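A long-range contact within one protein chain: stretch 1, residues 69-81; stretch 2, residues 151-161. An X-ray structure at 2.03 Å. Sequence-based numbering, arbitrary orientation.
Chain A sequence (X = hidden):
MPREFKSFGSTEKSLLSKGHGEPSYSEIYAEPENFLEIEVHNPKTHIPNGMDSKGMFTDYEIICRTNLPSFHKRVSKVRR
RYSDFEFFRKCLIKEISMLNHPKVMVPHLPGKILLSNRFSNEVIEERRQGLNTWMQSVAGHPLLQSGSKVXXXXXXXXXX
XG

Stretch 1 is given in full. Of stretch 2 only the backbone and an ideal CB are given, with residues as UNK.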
# COMPACT_ATOMS: atom_id res chain seq x y z
N PRO A 69 5.96 9.93 14.71
CA PRO A 69 6.52 9.13 15.81
C PRO A 69 6.19 7.64 15.78
O PRO A 69 6.89 6.85 16.43
CB PRO A 69 5.97 9.83 17.06
CG PRO A 69 4.69 10.42 16.59
CD PRO A 69 5.06 10.97 15.23
N SER A 70 5.16 7.25 15.05
CA SER A 70 4.80 5.83 14.99
C SER A 70 5.71 5.06 14.03
O SER A 70 5.75 3.83 14.07
CB SER A 70 3.34 5.65 14.56
OG SER A 70 3.09 6.28 13.32
N PHE A 71 6.42 5.78 13.18
CA PHE A 71 7.32 5.14 12.22
C PHE A 71 8.73 5.03 12.80
O PHE A 71 9.09 5.76 13.72
CB PHE A 71 7.34 5.92 10.90
CG PHE A 71 6.09 5.75 10.09
CD1 PHE A 71 4.89 6.34 10.49
CD2 PHE A 71 6.09 4.98 8.92
CE1 PHE A 71 3.72 6.17 9.75
CE2 PHE A 71 4.93 4.81 8.18
CZ PHE A 71 3.75 5.40 8.59
N HIS A 72 9.53 4.12 12.25
CA HIS A 72 10.88 3.87 12.75
C HIS A 72 12.02 4.44 11.91
O HIS A 72 13.17 4.43 12.33
CB HIS A 72 11.08 2.36 12.92
CG HIS A 72 9.97 1.70 13.68
ND1 HIS A 72 9.90 1.72 15.06
CD2 HIS A 72 8.86 1.05 13.26
CE1 HIS A 72 8.79 1.11 15.45
NE2 HIS A 72 8.14 0.70 14.37
N LYS A 73 11.70 4.92 10.71
CA LYS A 73 12.71 5.51 9.84
C LYS A 73 12.06 6.55 8.94
O LYS A 73 10.84 6.54 8.75
CB LYS A 73 13.44 4.43 9.04
CG LYS A 73 12.58 3.49 8.22
CD LYS A 73 13.33 2.17 7.99
CE LYS A 73 12.69 1.33 6.91
NZ LYS A 73 12.95 1.89 5.55
N ARG A 74 12.86 7.46 8.40
CA ARG A 74 12.36 8.54 7.56
C ARG A 74 11.88 8.09 6.20
O ARG A 74 10.80 8.47 5.75
CB ARG A 74 13.43 9.62 7.40
CG ARG A 74 13.03 10.85 6.59
CD ARG A 74 14.19 11.86 6.58
NE ARG A 74 13.90 13.11 5.90
CZ ARG A 74 13.20 14.12 6.40
NH1 ARG A 74 12.67 14.05 7.61
NH2 ARG A 74 13.04 15.23 5.69
N VAL A 75 12.70 7.28 5.53
CA VAL A 75 12.38 6.81 4.19
C VAL A 75 12.15 5.30 4.10
O VAL A 75 12.93 4.51 4.63
CB VAL A 75 13.51 7.20 3.21
CG1 VAL A 75 13.17 6.73 1.80
CG2 VAL A 75 13.72 8.71 3.23
N SER A 76 11.07 4.91 3.43
CA SER A 76 10.76 3.50 3.23
C SER A 76 10.44 3.27 1.76
O SER A 76 9.67 4.01 1.15
CB SER A 76 9.59 3.07 4.10
OG SER A 76 9.98 2.95 5.46
N LYS A 77 11.06 2.24 1.19
CA LYS A 77 10.83 1.89 -0.20
C LYS A 77 10.60 0.39 -0.21
O LYS A 77 11.51 -0.39 0.09
CB LYS A 77 12.05 2.26 -1.05
CG LYS A 77 11.70 2.72 -2.45
CD LYS A 77 12.93 3.17 -3.24
CE LYS A 77 13.81 1.98 -3.61
NZ LYS A 77 14.95 2.39 -4.49
N VAL A 78 9.38 -0.01 -0.53
CA VAL A 78 9.03 -1.42 -0.56
C VAL A 78 8.18 -1.74 -1.79
O VAL A 78 7.66 -0.83 -2.43
CB VAL A 78 8.22 -1.82 0.70
CG1 VAL A 78 9.03 -1.54 1.96
CG2 VAL A 78 6.90 -1.03 0.73
N ARG A 79 8.06 -3.02 -2.11
CA ARG A 79 7.24 -3.43 -3.24
C ARG A 79 6.06 -4.23 -2.70
O ARG A 79 6.21 -4.96 -1.73
CB ARG A 79 8.05 -4.26 -4.24
CG ARG A 79 9.07 -3.42 -4.97
CD ARG A 79 9.43 -4.00 -6.34
NE ARG A 79 9.71 -2.91 -7.26
CZ ARG A 79 8.87 -2.46 -8.18
NH1 ARG A 79 7.67 -3.01 -8.33
NH2 ARG A 79 9.21 -1.42 -8.93
N ARG A 80 4.90 -4.06 -3.31
CA ARG A 80 3.69 -4.74 -2.88
C ARG A 80 2.84 -5.20 -4.06
O ARG A 80 2.64 -4.45 -5.02
CB ARG A 80 2.84 -3.81 -2.01
CG ARG A 80 3.50 -3.35 -0.72
CD ARG A 80 3.59 -4.48 0.28
NE ARG A 80 4.12 -4.02 1.57
CZ ARG A 80 5.35 -4.27 2.02
NH1 ARG A 80 6.21 -4.98 1.29
NH2 ARG A 80 5.71 -3.83 3.22
N ARG A 81 2.34 -6.43 -3.97
CA ARG A 81 1.46 -6.99 -5.00
C ARG A 81 0.08 -6.43 -4.70
O ARG A 81 -0.18 -5.99 -3.58
CB ARG A 81 1.37 -8.51 -4.89
CG ARG A 81 2.65 -9.31 -5.13
CD ARG A 81 2.41 -10.74 -4.66
NE ARG A 81 3.44 -11.69 -5.06
CZ ARG A 81 3.30 -12.60 -6.03
NH1 ARG A 81 4.30 -13.43 -6.32
NH2 ARG A 81 2.16 -12.69 -6.71
N UNK A 151 -0.56 0.08 9.41
CA UNK A 151 -0.18 1.08 8.40
C UNK A 151 1.35 1.14 8.33
O UNK A 151 1.94 1.09 7.25
CB UNK A 151 -0.77 2.45 8.73
N UNK A 152 1.98 1.27 9.49
CA UNK A 152 3.44 1.36 9.57
C UNK A 152 4.12 0.13 8.99
O UNK A 152 5.05 0.25 8.18
CB UNK A 152 3.88 1.55 11.02
N UNK A 153 3.67 -1.06 9.38
CA UNK A 153 4.27 -2.29 8.89
C UNK A 153 4.12 -2.43 7.38
O UNK A 153 5.05 -2.84 6.69
CB UNK A 153 3.64 -3.50 9.59
N UNK A 154 2.94 -2.10 6.87
CA UNK A 154 2.68 -2.20 5.43
C UNK A 154 3.62 -1.33 4.62
O UNK A 154 4.01 -1.67 3.50
CB UNK A 154 1.23 -1.81 5.12
N UNK A 155 3.98 -0.18 5.20
CA UNK A 155 4.87 0.77 4.54
C UNK A 155 6.36 0.45 4.73
O UNK A 155 7.15 0.61 3.81
CB UNK A 155 4.58 2.18 5.06
N UNK A 156 6.72 -0.02 5.92
CA UNK A 156 8.12 -0.29 6.26
C UNK A 156 8.72 -1.67 6.01
O UNK A 156 9.87 -1.78 5.57
CB UNK A 156 8.29 0.01 7.75
N UNK A 157 7.98 -2.73 6.30
CA UNK A 157 8.50 -4.09 6.15
C UNK A 157 8.93 -4.44 4.73
O UNK A 157 8.26 -4.08 3.76
CB UNK A 157 7.44 -5.09 6.61
N UNK A 158 10.05 -5.13 4.61
CA UNK A 158 10.52 -5.54 3.29
C UNK A 158 9.46 -6.48 2.73
O UNK A 158 9.10 -6.40 1.55
CB UNK A 158 11.90 -6.21 3.35
N UNK A 159 8.97 -7.37 3.58
CA UNK A 159 7.94 -8.32 3.18
C UNK A 159 6.75 -8.18 4.14
O UNK A 159 6.89 -8.35 5.35
CB UNK A 159 8.48 -9.75 3.18
N UNK A 160 5.59 -7.85 3.59
CA UNK A 160 4.40 -7.69 4.41
C UNK A 160 3.75 -9.05 4.67
O UNK A 160 3.36 -9.74 3.73
CB UNK A 160 3.41 -6.74 3.74
N UNK A 161 3.66 -9.44 5.94
CA UNK A 161 3.06 -10.72 6.30
C UNK A 161 3.38 -11.09 7.75
O UNK A 161 4.51 -11.49 8.07
CB UNK A 161 3.55 -11.82 5.35

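Stretch 2 enters as helix, and at position 151 CA-to-CB points sideways. Many side chains would be tolerated; the residue is Leu151, whose end comes nearer but stays marginal to the contact.

Position 152 points toward stretch 1. Its ideal CB lies 4.4 Å from Phe71 CE2 and 4.2 Å from Ser70 O, so a compact apolar side chain, valine, isoleucine or perhaps alanine, would suit the ring. Val152 is deposited, in the t rotamer; its CG2 sits over one face of Phe71, 4.0 Å from the ring centroid, a CH-pi contact.

Position 153 points away and finds nothing of stretch 1 near its CB, which leaves the choice to other surroundings. It is Arg153, hydrogen-bonded elsewhere in the structure.

At 154 the direction is sideways, and Arg80 NE is 5.1 Å from the ideal CB. An aromatic or a long aliphatic chain could lie along the arginine. Phe154 does so, its CE1 3.7 Å from Arg80 CD; any cation-pi attraction is weak at best.

Position 155 points away overall, yet its ideal CB is 4.1 Å from Phe71 CE2. A branched or long aliphatic side chain fits. Ile155 brings CD1 to 3.8 Å from Phe71 CE2, at the ring edge, complementing the face contact from 152.

At 156 CB also points away overall, but stretch 1 offers the backbone N of His72 within reach of a long side chain; an acceptor such as glutamate or glutamine is favoured. Glu156 extends back so that OE1 accepts a hydrogen bond from His72 N at 2.7 Å, while its CG packs 3.4 Å from Ser76 OG.

Position 157 leaves helical phi/psi (-60/139). CA-to-CB points away overall, so many side chains would suit; the ideal CB is 4.0 Å from Arg80 NH2, and Ala157 is deposited. Here the backbone does the work: Ala157 O accepts from Arg80 NH2 at 2.6 Å, and Phe154 O accepts from the same NH2 at 2.8 Å.

Positions 158 and 159 point away into space free of stretch 1, where polar residues are natural: Glu158 and Lys159. Glu158 O still accepts from Arg80 NH1 at 3.2 Å, and a water links it to Arg79 N.

At 160 CB points toward Arg80, so a side chain with a CB to cover the guanidinium is wanted, and several would serve. Phe160 lays CB over one face, 3.6 Å from Arg80 NE, while its ring leads away. Position 161 is out of reach and unconstrained here; it is Val161.

Stretch 2 151-161: LVRFIEAEKFV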
# COMPACT_ATOMS: atom_id res chain seq x y z
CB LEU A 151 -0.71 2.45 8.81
CG LEU A 151 -1.06 3.56 7.81
CD1 LEU A 151 -0.76 4.90 8.48
CD2 LEU A 151 -0.30 3.43 6.50
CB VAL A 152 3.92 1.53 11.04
CG1 VAL A 152 5.44 1.65 11.07
CG2 VAL A 152 3.28 2.77 11.65
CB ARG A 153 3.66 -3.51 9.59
CG ARG A 153 4.41 -4.81 9.32
CD ARG A 153 3.94 -5.93 10.25
NE ARG A 153 2.87 -6.73 9.67
CZ ARG A 153 3.06 -7.63 8.71
NH1 ARG A 153 4.28 -7.84 8.22
NH2 ARG A 153 2.03 -8.33 8.24
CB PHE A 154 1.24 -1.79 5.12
CG PHE A 154 0.87 -1.97 3.67
CD1 PHE A 154 0.78 -3.24 3.11
CD2 PHE A 154 0.62 -0.86 2.86
CE1 PHE A 154 0.43 -3.41 1.77
CE2 PHE A 154 0.27 -1.02 1.52
CZ PHE A 154 0.18 -2.30 0.97
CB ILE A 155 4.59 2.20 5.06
CG1 ILE A 155 3.24 2.69 4.52
CG2 ILE A 155 5.73 3.15 4.67
CD1 ILE A 155 2.75 3.98 5.15
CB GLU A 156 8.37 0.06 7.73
CG GLU A 156 8.27 1.54 8.05
CD GLU A 156 8.65 1.84 9.50
OE1 GLU A 156 8.90 3.02 9.81
OE2 GLU A 156 8.71 0.90 10.32
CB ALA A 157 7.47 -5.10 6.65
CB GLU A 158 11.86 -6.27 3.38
CG GLU A 158 12.34 -6.78 2.03
CD GLU A 158 13.67 -7.49 2.11
OE1 GLU A 158 14.11 -8.01 1.06
OE2 GLU A 158 14.27 -7.52 3.20
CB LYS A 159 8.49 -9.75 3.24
CG LYS A 159 7.51 -10.80 2.75
CD LYS A 159 8.15 -12.19 2.70
CE LYS A 159 7.18 -13.21 2.13
NZ LYS A 159 6.68 -12.80 0.79
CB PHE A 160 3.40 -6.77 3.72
CG PHE A 160 2.16 -6.50 4.53
CD1 PHE A 160 2.25 -5.89 5.78
CD2 PHE A 160 0.90 -6.85 4.04
CE1 PHE A 160 1.10 -5.64 6.53
CE2 PHE A 160 -0.25 -6.61 4.79
CZ PHE A 160 -0.15 -6.00 6.03
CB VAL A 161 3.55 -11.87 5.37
CG1 VAL A 161 5.07 -11.90 5.30
CG2 VAL A 161 3.01 -13.20 5.86
O HOH W 1 9.76 -4.85 -0.45
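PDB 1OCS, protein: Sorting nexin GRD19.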